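Local coordinates for putative lipase/esterase (Lactobacillus plantarum WCFS1, PDB 3BXP), which probably hydrolyses carboxylic ester bonds, as an alpha/beta-hydrolase-fold enzyme related to bacterial esterases and lipases, at residues L75-L87 with A170-A182. Residues are numbered along the deposited sequence; the frame is centred on the assembly and turned at random.
Sequences LIVGDQSVYPWAL and ARNQITTDARLWA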
ATOM      1  N   LEU B  75     -24.046  17.991  -0.555  1.00 20.10           N
ATOM      2  CA  LEU B  75     -23.498  18.139   0.795  1.00 19.34           C
ATOM      3  C   LEU B  75     -24.657  18.165   1.791  1.00 21.09           C
ATOM      4  O   LEU B  75     -25.849  18.160   1.406  1.00 20.15           O
ATOM      5  CB  LEU B  75     -22.758  19.468   0.923  1.00 17.93           C
ATOM      6  CG  LEU B  75     -21.608  19.676  -0.041  1.00 16.99           C
ATOM      7  CD1 LEU B  75     -21.059  21.096   0.095  1.00 19.25           C
ATOM      8  CD2 LEU B  75     -20.576  18.555   0.214  1.00 17.21           C
ATOM      9  N   ILE B  76     -24.301  18.219   3.069  1.00 20.33           N
ATOM     10  CA  ILE B  76     -25.333  18.160   4.134  1.00 18.13           C
ATOM     11  C   ILE B  76     -25.889  19.566   4.392  1.00 19.43           C
ATOM     12  O   ILE B  76     -26.759  19.734   5.190  1.00 20.00           O
ATOM     13  CB  ILE B  76     -24.835  17.488   5.466  1.00 20.94           C
ATOM     14  CG1 ILE B  76     -23.723  18.278   6.145  1.00 20.65           C
ATOM     15  CG2 ILE B  76     -24.361  16.069   5.278  1.00 18.03           C
ATOM     16  CD1 ILE B  76     -23.558  17.862   7.610  1.00 24.75           C
ATOM     17  N   VAL B  77     -25.342  20.560   3.711  1.00 18.10           N
ATOM     18  CA  VAL B  77     -25.742  21.975   3.914  1.00 21.22           C
ATOM     19  C   VAL B  77     -27.240  22.135   3.850  1.00 24.55           C
ATOM     20  O   VAL B  77     -27.914  21.491   3.048  1.00 24.68           O
ATOM     21  CB  VAL B  77     -25.067  22.910   2.871  1.00 24.66           C
ATOM     22  CG1 VAL B  77     -23.535  22.763   2.964  1.00 26.41           C
ATOM     23  CG2 VAL B  77     -25.607  22.617   1.476  1.00 25.60           C
ATOM     24  N   GLY B  78     -27.749  23.008   4.719  1.00 25.29           N
ATOM     25  CA  GLY B  78     -29.171  23.297   4.748  1.00 24.36           C
ATOM     26  C   GLY B  78     -30.011  22.117   5.158  1.00 23.78           C
ATOM     27  O   GLY B  78     -31.129  21.940   4.687  1.00 27.04           O
ATOM     28  N   ASP B  79     -29.457  21.309   6.049  1.00 23.24           N
ATOM     29  CA  ASP B  79     -30.167  20.177   6.642  1.00 24.09           C
ATOM     30  C   ASP B  79     -30.637  19.188   5.576  1.00 25.84           C
ATOM     31  O   ASP B  79     -31.805  18.829   5.469  1.00 24.49           O
ATOM     32  CB  ASP B  79     -31.350  20.633   7.484  1.00 23.45           C
ATOM     33  CG  ASP B  79     -31.900  19.528   8.312  1.00 25.71           C
ATOM     34  OD1 ASP B  79     -31.217  18.492   8.421  1.00 21.69           O
ATOM     35  OD2 ASP B  79     -32.993  19.678   8.900  1.00 21.52           O
ATOM     36  N   GLN B  80     -29.675  18.761   4.792  1.00 24.52           N
ATOM     37  CA  GLN B  80     -29.879  17.730   3.774  1.00 22.36           C
ATOM     38  C   GLN B  80     -28.999  16.520   4.070  1.00 23.19           C
ATOM     39  O   GLN B  80     -28.032  16.590   4.844  1.00 21.68           O
ATOM     40  CB  GLN B  80     -29.553  18.281   2.410  1.00 22.49           C
ATOM     41  CG  GLN B  80     -30.373  19.504   2.052  1.00 21.01           C
ATOM     42  CD  GLN B  80     -29.990  20.043   0.719  1.00 23.91           C
ATOM     43  OE1 GLN B  80     -29.142  20.945   0.610  1.00 28.26           O
ATOM     44  NE2 GLN B  80     -30.573  19.488  -0.321  1.00 19.39           N
ATOM     45  N   SER B  81     -29.338  15.412   3.432  1.00 22.85           N
ATOM     46  CA  SER B  81     -28.450  14.257   3.409  1.00 19.67           C
ATOM     47  C   SER B  81     -27.757  14.177   2.063  1.00 19.84           C
ATOM     48  O   SER B  81     -28.184  14.752   1.061  1.00 20.36           O
ATOM     49  CB  SER B  81     -29.191  12.973   3.697  1.00 23.92           C
ATOM     50  OG  SER B  81     -29.911  13.072   4.916  1.00 22.27           O
ATOM     51  N   VAL B  82     -26.676  13.424   2.083  1.00 19.17           N
ATOM     52  CA  VAL B  82     -25.822  13.278   0.927  1.00 19.38           C
ATOM     53  C   VAL B  82     -26.386  12.229  -0.015  1.00 19.07           C
ATOM     54  O   VAL B  82     -26.277  12.349  -1.209  1.00 17.97           O
ATOM     55  CB  VAL B  82     -24.376  12.854   1.369  1.00 20.93           C
ATOM     56  CG1 VAL B  82     -23.501  12.481   0.171  1.00 21.58           C
ATOM     57  CG2 VAL B  82     -23.747  13.955   2.202  1.00 20.46           C
ATOM     58  N   TYR B  83     -26.936  11.166   0.532  1.00 18.55           N
ATOM     59  CA  TYR B  83     -27.389  10.073  -0.274  1.00 17.34           C
ATOM     60  C   TYR B  83     -28.922   9.992  -0.180  1.00 20.21           C
ATOM     61  O   TYR B  83     -29.469  10.474   0.807  1.00 20.87           O
ATOM     62  CB  TYR B  83     -26.732   8.771   0.248  1.00 20.72           C
ATOM     63  CG  TYR B  83     -25.218   8.700   0.116  1.00 17.21           C
ATOM     64  CD1 TYR B  83     -24.632   8.533  -1.128  1.00 17.57           C
ATOM     65  CD2 TYR B  83     -24.357   8.816   1.213  1.00 23.96           C
ATOM     66  CE1 TYR B  83     -23.254   8.449  -1.314  1.00 20.16           C
ATOM     67  CE2 TYR B  83     -22.947   8.768   1.039  1.00 20.36           C
ATOM     68  CZ  TYR B  83     -22.415   8.578  -0.213  1.00 22.59           C
ATOM     69  OH  TYR B  83     -21.076   8.523  -0.383  1.00 24.21           O
ATOM     70  N   PRO B  84     -29.596   9.375  -1.181  1.00 19.23           N
ATOM     71  CA  PRO B  84     -28.893   8.710  -2.279  1.00 22.08           C
ATOM     72  C   PRO B  84     -28.408   9.669  -3.344  1.00 20.86           C
ATOM     73  O   PRO B  84     -27.805   9.282  -4.340  1.00 21.62           O
ATOM     74  CB  PRO B  84     -29.958   7.790  -2.851  1.00 24.05           C
ATOM     75  CG  PRO B  84     -31.197   8.551  -2.679  1.00 23.20           C
ATOM     76  CD  PRO B  84     -31.061   9.272  -1.340  1.00 25.18           C
ATOM     77  N   TRP B  85     -28.627  10.941  -3.101  1.00 21.64           N
ATOM     78  CA  TRP B  85     -28.457  11.957  -4.158  1.00 18.71           C
ATOM     79  C   TRP B  85     -27.086  11.985  -4.821  1.00 20.33           C
ATOM     80  O   TRP B  85     -27.020  12.096  -6.047  1.00 19.77           O
ATOM     81  CB  TRP B  85     -28.817  13.362  -3.665  1.00 21.24           C
ATOM     82  CG  TRP B  85     -29.976  13.320  -2.690  1.00 17.47           C
ATOM     83  CD1 TRP B  85     -29.927  13.611  -1.350  1.00 19.09           C
ATOM     84  CD2 TRP B  85     -31.310  12.882  -2.950  1.00 20.86           C
ATOM     85  NE1 TRP B  85     -31.135  13.366  -0.772  1.00 19.06           N
ATOM     86  CE2 TRP B  85     -32.008  12.950  -1.741  1.00 18.29           C
ATOM     87  CE3 TRP B  85     -31.990  12.460  -4.105  1.00 25.92           C
ATOM     88  CZ2 TRP B  85     -33.346  12.586  -1.628  1.00 21.31           C
ATOM     89  CZ3 TRP B  85     -33.334  12.122  -4.001  1.00 21.85           C
ATOM     90  CH2 TRP B  85     -34.001  12.209  -2.779  1.00 25.78           C
ATOM     91  N   ALA B  86     -26.007  11.912  -4.044  1.00 19.28           N
ATOM     92  CA  ALA B  86     -24.665  12.004  -4.627  1.00 17.56           C
ATOM     93  C   ALA B  86     -24.404  10.905  -5.662  1.00 21.04           C
ATOM     94  O   ALA B  86     -23.714  11.162  -6.631  1.00 21.29           O
ATOM     95  CB  ALA B  86     -23.563  11.994  -3.535  1.00 18.11           C
ATOM     96  N   LEU B  87     -24.903   9.706  -5.416  1.00 20.26           N
ATOM     97  CA  LEU B  87     -24.753   8.550  -6.328  1.00 18.86           C
ATOM     98  C   LEU B  87     -25.456   8.808  -7.683  1.00 19.98           C
ATOM     99  O   LEU B  87     -24.884   8.586  -8.754  1.00 19.35           O
ATOM    100  CB  LEU B  87     -25.302   7.266  -5.688  1.00 19.85           C
ATOM    101  CG  LEU B  87     -24.639   6.767  -4.431  1.00 21.28           C
ATOM    102  CD1 LEU B  87     -25.455   5.617  -3.854  1.00 22.28           C
ATOM    103  CD2 LEU B  87     -23.194   6.341  -4.695  1.00 23.28           C
ATOM    104  N   ALA B 170     -24.170  12.830  13.225  1.00 23.75           N
ATOM    105  CA  ALA B 170     -23.495  13.268  11.993  1.00 23.82           C
ATOM    106  C   ALA B 170     -23.562  12.199  10.924  1.00 23.54           C
ATOM    107  O   ALA B 170     -23.707  12.518   9.758  1.00 22.38           O
ATOM    108  CB  ALA B 170     -22.064  13.634  12.263  1.00 23.81           C
ATOM    109  N   ARG B 171     -23.392  10.937  11.314  1.00 22.65           N
ATOM    110  CA  ARG B 171     -23.429   9.810  10.376  1.00 21.56           C
ATOM    111  C   ARG B 171     -24.800   9.759   9.746  1.00 22.00           C
ATOM    112  O   ARG B 171     -24.930   9.636   8.574  1.00 20.84           O
ATOM    113  CB  ARG B 171     -23.103   8.482  11.088  1.00 22.99           C
ATOM    114  CG  ARG B 171     -23.302   7.218  10.262  1.00 21.41           C
ATOM    115  CD  ARG B 171     -23.151   5.998  11.143  1.00 28.66           C
ATOM    116  NE  ARG B 171     -24.371   5.932  11.922  1.00 35.53           N
ATOM    117  CZ  ARG B 171     -24.477   5.519  13.176  1.00 49.58           C
ATOM    118  NH1 ARG B 171     -23.407   5.129  13.854  1.00 51.65           N
ATOM    119  NH2 ARG B 171     -25.673   5.529  13.747  1.00 48.12           N
ATOM    120  N   ASN B 172     -25.836   9.853  10.580  0.50 20.98           N
ATOM    121  CA  ASN B 172     -27.214   9.800  10.100  0.50 21.20           C
ATOM    122  C   ASN B 172     -27.670  11.023   9.266  0.50 20.07           C
ATOM    123  O   ASN B 172     -28.601  10.933   8.464  0.50 24.35           O
ATOM    124  CB  ASN B 172     -28.155   9.485  11.277  0.50 20.19           C
ATOM    125  CG  ASN B 172     -28.343   7.976  11.487  0.50 23.06           C
ATOM    126  OD1 ASN B 172     -29.038   7.305  10.708  0.50 18.23           O
ATOM    127  ND2 ASN B 172     -27.729   7.442  12.541  0.50 28.45           N
ATOM    128  N   GLN B 173     -26.999  12.154   9.444  1.00 20.41           N
ATOM    129  CA  GLN B 173     -27.201  13.310   8.584  1.00 21.68           C
ATOM    130  C   GLN B 173     -26.715  13.026   7.183  1.00 23.51           C
ATOM    131  O   GLN B 173     -27.374  13.370   6.209  1.00 22.11           O
ATOM    132  CB  GLN B 173     -26.508  14.518   9.139  1.00 23.32           C
ATOM    133  CG  GLN B 173     -26.892  15.791   8.364  1.00 21.43           C
ATOM    134  CD  GLN B 173     -28.278  16.368   8.691  1.00 23.88           C
ATOM    135  OE1 GLN B 173     -28.807  16.206   9.806  1.00 26.99           O
ATOM    136  NE2 GLN B 173     -28.825  17.119   7.742  1.00 23.92           N
ATOM    137  N   ILE B 174     -25.583  12.334   7.079  1.00 21.36           N
ATOM    138  CA  ILE B 174     -25.026  12.000   5.757  1.00 21.13           C
ATOM    139  C   ILE B 174     -25.998  11.052   5.087  1.00 22.06           C
ATOM    140  O   ILE B 174     -26.348  11.228   3.942  1.00 20.57           O
ATOM    141  CB  ILE B 174     -23.608  11.365   5.846  1.00 21.39           C
ATOM    142  CG1 ILE B 174     -22.594  12.382   6.453  1.00 24.56           C
ATOM    143  CG2 ILE B 174     -23.193  10.784   4.460  1.00 22.69           C
ATOM    144  CD1 ILE B 174     -21.385  11.768   7.201  1.00 24.92           C
ATOM    145  N   THR B 175     -26.492  10.082   5.865  1.00 23.70           N
ATOM    146  CA  THR B 175     -27.574   9.186   5.422  1.00 21.57           C
ATOM    147  C   THR B 175     -28.017   8.232   6.537  1.00 22.90           C
ATOM    148  O   THR B 175     -27.197   7.687   7.301  1.00 21.37           O
ATOM    149  CB  THR B 175     -27.170   8.351   4.160  1.00 23.00           C
ATOM    150  OG1 THR B 175     -28.232   7.482   3.750  1.00 26.01           O
ATOM    151  CG2 THR B 175     -25.945   7.475   4.411  1.00 20.15           C
ATOM    152  N   THR B 176     -29.310   8.010   6.582  1.00 21.18           N
ATOM    153  CA  THR B 176     -29.892   7.004   7.487  1.00 20.57           C
ATOM    154  C   THR B 176     -29.959   5.679   6.760  1.00 20.16           C
ATOM    155  O   THR B 176     -30.448   4.682   7.289  1.00 26.01           O
ATOM    156  CB  THR B 176     -31.300   7.397   7.879  1.00 24.29           C
ATOM    157  OG1 THR B 176     -32.014   7.777   6.700  1.00 24.64           O
ATOM    158  CG2 THR B 176     -31.284   8.553   8.861  1.00 27.01           C
ATOM    159  N   ASP B 177     -29.507   5.663   5.513  1.00 20.42           N
ATOM    160  CA  ASP B 177     -29.468   4.387   4.763  1.00 21.47           C
ATOM    161  C   ASP B 177     -28.195   3.634   5.160  1.00 22.36           C
ATOM    162  O   ASP B 177     -27.102   3.887   4.628  1.00 23.34           O
ATOM    163  CB  ASP B 177     -29.534   4.606   3.248  1.00 22.34           C
ATOM    164  CG  ASP B 177     -29.670   3.319   2.460  1.00 25.15           C
ATOM    165  OD1 ASP B 177     -29.534   2.215   3.014  1.00 25.87           O
ATOM    166  OD2 ASP B 177     -29.930   3.427   1.257  1.00 26.48           O
ATOM    167  N   ALA B 178     -28.354   2.699   6.097  1.00 23.89           N
ATOM    168  CA  ALA B 178     -27.214   2.012   6.694  1.00 23.47           C
ATOM    169  C   ALA B 178     -26.502   1.138   5.671  1.00 24.83           C
ATOM    170  O   ALA B 178     -25.332   0.806   5.829  1.00 25.33           O
ATOM    171  CB  ALA B 178     -27.645   1.180   7.907  1.00 25.60           C
ATOM    172  N   ARG B 179     -27.178   0.800   4.587  1.00 23.86           N
ATOM    173  CA  ARG B 179     -26.505   0.046   3.530  1.00 25.10           C
ATOM    174  C   ARG B 179     -25.351   0.828   2.891  1.00 26.83           C
ATOM    175  O   ARG B 179     -24.423   0.236   2.312  1.00 23.92           O
ATOM    176  CB  ARG B 179     -27.523  -0.336   2.444  1.00 28.24           C
ATOM    177  CG  ARG B 179     -26.954  -1.144   1.285  1.00 34.18           C
ATOM    178  CD  ARG B 179     -28.043  -1.415   0.236  1.00 41.02           C
ATOM    179  NE  ARG B 179     -29.267  -1.944   0.849  1.00 47.27           N
ATOM    180  N   LEU B 180     -25.375   2.157   3.008  1.00 21.23           N
ATOM    181  CA  LEU B 180     -24.377   2.994   2.330  1.00 21.64           C
ATOM    182  C   LEU B 180     -23.349   3.462   3.312  1.00 22.49           C
ATOM    183  O   LEU B 180     -22.493   4.267   2.960  1.00 23.09           O
ATOM    184  CB  LEU B 180     -25.040   4.196   1.676  1.00 23.46           C
ATOM    185  CG  LEU B 180     -26.011   3.840   0.564  1.00 22.55           C
ATOM    186  CD1 LEU B 180     -26.792   5.077   0.073  1.00 21.13           C
ATOM    187  CD2 LEU B 180     -25.280   3.100  -0.530  1.00 26.89           C
ATOM    188  N   TRP B 181     -23.434   2.995   4.566  1.00 21.39           N
ATOM    189  CA  TRP B 181     -22.437   3.453   5.559  1.00 20.94           C
ATOM    190  C   TRP B 181     -21.021   2.992   5.268  1.00 20.80           C
ATOM    191  O   TRP B 181     -20.065   3.776   5.387  1.00 20.98           O
ATOM    192  CB  TRP B 181     -22.856   3.055   6.973  1.00 22.43           C
ATOM    193  CG  TRP B 181     -23.941   3.891   7.465  1.00 20.92           C
ATOM    194  CD1 TRP B 181     -24.435   5.033   6.901  1.00 22.92           C
ATOM    195  CD2 TRP B 181     -24.720   3.658   8.652  1.00 26.72           C
ATOM    196  NE1 TRP B 181     -25.487   5.531   7.673  1.00 23.41           N
ATOM    197  CE2 TRP B 181     -25.662   4.702   8.752  1.00 26.46           C
ATOM    198  CE3 TRP B 181     -24.706   2.659   9.637  1.00 29.83           C
ATOM    199  CZ2 TRP B 181     -26.577   4.778   9.797  1.00 29.53           C
ATOM    200  CZ3 TRP B 181     -25.619   2.736  10.669  1.00 31.44           C
ATOM    201  CH2 TRP B 181     -26.538   3.790  10.742  1.00 28.53           C
ATOM    202  N   ALA B 182     -20.905   1.715   4.938  1.00 20.01           N
ATOM    203  CA  ALA B 182     -19.633   1.006   4.802  1.00 20.98           C
ATOM    204  C   ALA B 182     -19.423   0.543   3.382  1.00 22.31           C
ATOM    205  O   ALA B 182     -19.918  -0.512   2.960  1.00 21.72           O
ATOM    206  CB  ALA B 182     -19.577  -0.166   5.775  1.00 21.49           C
TER
HETATM  207  O   HOH W   1     -30.801  10.453   5.213  1.00 33.57           O
HETATM  208  O   HOH W   2     -30.730  12.199   8.037  1.00 34.19           O
HETATM  209  O   HOH W   3     -30.243   9.093   3.092  1.00 36.92           O
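S81 and I174 bring the two backbones closest, their CA atoms 4.7 Å apart, where the loop leading into helix 85-99 meets the C-terminal end of helix 168-174. The last carbonyls of a helix have run out of amide partners within it, and here the loop supplies donors: V82 N gives a hydrogen bond of 2.9 Å to I174 O, Y83 N adds a weak one to the same oxygen, and S81 OG reaches Q173 O at 2.9 Å. Q173 leaves the helix with CG anti to the backbone N (chi1 -171°); its CG packs against I76 CB at 3.9 Å, and the bend at chi2 turns the amide toward D79 and Q80. There NE2 meets the anti lone pair of D79 OD1 at 2.8 Å, nearly straight and in the amide plane, while its second bond comes from above the carbonyl plane of Q80 O at 3.1 Å. Were Q173 cut back to an alanine, the carbonyl of Q80 and the carboxylate of D79 would probably lose the donor they share, and I76 the methylene it packs on. Deeper in, I174 CG2 lies 3.9 Å from V82 CB, and L180 CD1 packs 3.7 Å from Y83 CB before its other methyl meets L87 tip to tip. The Y83 hydroxyl bonds H121 on helix 118-129, just beyond the GxSxG sequence, consistent with loops framing the probable nucleophile elbow of an alpha/beta hydrolase.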